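Local coordinates for protein Xaa-Pro dipeptidase (Mycobacterium tuberculosis, PDB 5E2C) that probably acts as a metal-dependent aminopeptidase of the prolidase family that removes residues from the amino end of peptides, represented here by its N-terminal domain, at residues Y80-A85 and G91-E96. Sequence-based numbering, arbitrary orientation.
Sequences YLAGRA and GKLGFE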
loop_
_atom_site.group_PDB
_atom_site.type_symbol
_atom_site.label_atom_id
_atom_site.label_comp_id
_atom_site.label_asym_id
_atom_site.label_seq_id
_atom_site.Cartn_x
_atom_site.Cartn_y
_atom_site.Cartn_z
ATOM N N TYR A 80 14.648 -6.484 -2.855
ATOM C CA TYR A 80 15.746 -7.430 -2.849
ATOM C C TYR A 80 15.269 -8.869 -2.878
ATOM O O TYR A 80 15.751 -9.677 -3.677
ATOM C CB TYR A 80 16.635 -7.202 -1.626
ATOM C CG TYR A 80 17.667 -8.279 -1.526
ATOM C CD1 TYR A 80 18.808 -8.236 -2.326
ATOM C CD2 TYR A 80 17.489 -9.366 -0.690
ATOM C CE1 TYR A 80 19.735 -9.244 -2.279
ATOM C CE2 TYR A 80 18.424 -10.376 -0.628
ATOM C CZ TYR A 80 19.553 -10.299 -1.425
ATOM O OH TYR A 80 20.492 -11.291 -1.377
ATOM N N LEU A 81 14.301 -9.191 -2.016
ATOM C CA LEU A 81 13.788 -10.551 -1.941
ATOM C C LEU A 81 13.005 -10.987 -3.176
ATOM O O LEU A 81 13.132 -12.140 -3.603
ATOM C CB LEU A 81 12.969 -10.771 -0.670
ATOM C CG LEU A 81 13.832 -10.741 0.595
ATOM C CD1 LEU A 81 12.950 -10.851 1.841
ATOM C CD2 LEU A 81 14.894 -11.833 0.613
ATOM N N ALA A 82 12.233 -10.084 -3.765
ATOM C CA ALA A 82 11.586 -10.395 -5.034
ATOM C C ALA A 82 12.653 -10.718 -6.092
ATOM O O ALA A 82 12.498 -11.672 -6.852
ATOM C CB ALA A 82 10.689 -9.273 -5.496
ATOM N N GLY A 83 13.743 -9.959 -6.115
ATOM C CA GLY A 83 14.826 -10.235 -7.056
ATOM C C GLY A 83 15.456 -11.598 -6.827
ATOM O O GLY A 83 15.728 -12.336 -7.782
ATOM N N ARG A 84 15.661 -11.957 -5.564
ATOM C CA ARG A 84 16.136 -13.291 -5.204
ATOM C C ARG A 84 15.186 -14.378 -5.681
ATOM O O ARG A 84 15.630 -15.397 -6.204
ATOM C CB ARG A 84 16.347 -13.403 -3.688
ATOM C CG ARG A 84 17.582 -12.682 -3.181
ATOM C CD ARG A 84 18.872 -13.467 -3.435
ATOM N NE ARG A 84 18.925 -14.766 -2.755
ATOM C CZ ARG A 84 19.466 -15.009 -1.553
ATOM N NH1 ARG A 84 20.023 -14.033 -0.828
ATOM N NH2 ARG A 84 19.466 -16.250 -1.079
ATOM N N ALA A 85 13.883 -14.152 -5.521
ATOM C CA ALA A 85 12.876 -15.108 -5.969
ATOM C C ALA A 85 12.982 -15.314 -7.484
ATOM O O ALA A 85 12.944 -16.446 -7.958
ATOM C CB ALA A 85 11.472 -14.648 -5.583
ATOM N N GLY A 91 8.100 -19.406 -10.122
ATOM C CA GLY A 91 7.080 -19.095 -11.133
ATOM C C GLY A 91 6.016 -18.127 -10.649
ATOM O O GLY A 91 5.691 -17.147 -11.326
ATOM N N LYS A 92 5.466 -18.427 -9.476
ATOM C CA LYS A 92 4.450 -17.598 -8.858
ATOM C C LYS A 92 4.889 -17.202 -7.445
ATOM O O LYS A 92 5.098 -18.061 -6.579
ATOM C CB LYS A 92 3.111 -18.318 -8.852
ATOM C CG LYS A 92 2.600 -18.596 -10.263
ATOM C CD LYS A 92 1.164 -19.070 -10.227
ATOM C CE LYS A 92 0.612 -19.245 -11.639
ATOM N NZ LYS A 92 -0.762 -19.818 -11.588
ATOM N N LEU A 93 5.030 -15.897 -7.237
ATOM C CA LEU A 93 5.500 -15.331 -5.958
ATOM C C LEU A 93 4.328 -14.602 -5.313
ATOM O O LEU A 93 3.828 -13.606 -5.855
ATOM C CB LEU A 93 6.627 -14.328 -6.214
ATOM C CG LEU A 93 7.155 -13.599 -4.963
ATOM C CD1 LEU A 93 7.689 -14.582 -3.950
ATOM C CD2 LEU A 93 8.220 -12.586 -5.331
ATOM N N GLY A 94 3.876 -15.103 -4.169
ATOM C CA GLY A 94 2.836 -14.436 -3.419
ATOM C C GLY A 94 3.392 -13.193 -2.755
ATOM O O GLY A 94 4.565 -13.150 -2.407
ATOM N N PHE A 95 2.555 -12.174 -2.613
ATOM C CA PHE A 95 2.922 -10.975 -1.840
ATOM C C PHE A 95 1.714 -10.496 -1.074
ATOM O O PHE A 95 0.566 -10.864 -1.374
ATOM C CB PHE A 95 3.473 -9.869 -2.749
ATOM C CG PHE A 95 2.423 -9.211 -3.607
ATOM C CD1 PHE A 95 2.072 -9.761 -4.836
ATOM C CD2 PHE A 95 1.799 -8.044 -3.200
ATOM C CE1 PHE A 95 1.094 -9.166 -5.628
ATOM C CE2 PHE A 95 0.833 -7.445 -3.995
ATOM C CZ PHE A 95 0.473 -8.010 -5.199
ATOM N N GLU A 96 1.966 -9.657 -0.075
ATOM C CA GLU A 96 0.897 -9.213 0.801
ATOM C C GLU A 96 0.336 -7.873 0.332
ATOM O O GLU A 96 0.821 -6.793 0.671
ATOM C CB GLU A 96 1.376 -9.186 2.246
ATOM C CG GLU A 96 1.718 -10.568 2.752
ATOM C CD GLU A 96 2.188 -10.581 4.190
ATOM O OE1 GLU A 96 3.169 -9.871 4.484
ATOM O OE2 GLU A 96 1.593 -11.328 5.007
#
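Leu-93 reaches from the strand 92-95 with both branches of its isobutyl group and overlaps the methyl of Ala-85 on the helix 77-87. CD2 lies 3.9 Å from Ala-85 CB and CD1 4.1 Å from that same CB, and the fork of the leucine thus meets one methyl with two. CD2 does double duty: it also comes to 4.0 Å from the backbone CA of Ala-82 and 4.1 Å from Ala-82 CB, bridging two alanines one helical turn apart. The CB of Leu-93 already points at the helix, and with CG trans to the main-chain nitrogen (chi1 177°), beside the carbonyl carbon, the fork is placed against Ala-85 and Ala-82. On the helix side the leucine meets just these two small residues, and the CA atoms of Ala-85 and Leu-93 are 7.4 Å apart. All three residues are buried, and the contact between the two segments is purely apolar, small in area.

Leu-93 also packs on Leu-42, Ala-19 and Leu-119 of other strands of the sheet; Leu-81 of the helix touches Leu-21 and Leu-42. Away from the strand, the Arg-84 side chain coils outward, its first three torsions all near -60° to -80°, and NH1 bonds at 2.8 Å to OH of Tyr-80, which leans forward from one turn earlier; the hydroxyl oxygen lies in the guanidinium plane. The other terminal nitrogen, NH2, forms a salt bridge with Glu-70, which probably helps fix the rotation of the guanidinium group.

A short turn links the helix to the strand, which runs parallel to both its neighbours, 19-22 and 118-121. An alanine-bearing helix face laid on a leucine of an interior strand is part of the helix-on-sheet core in this alpha/beta domain, the creatinase/prolidase N-terminal fold.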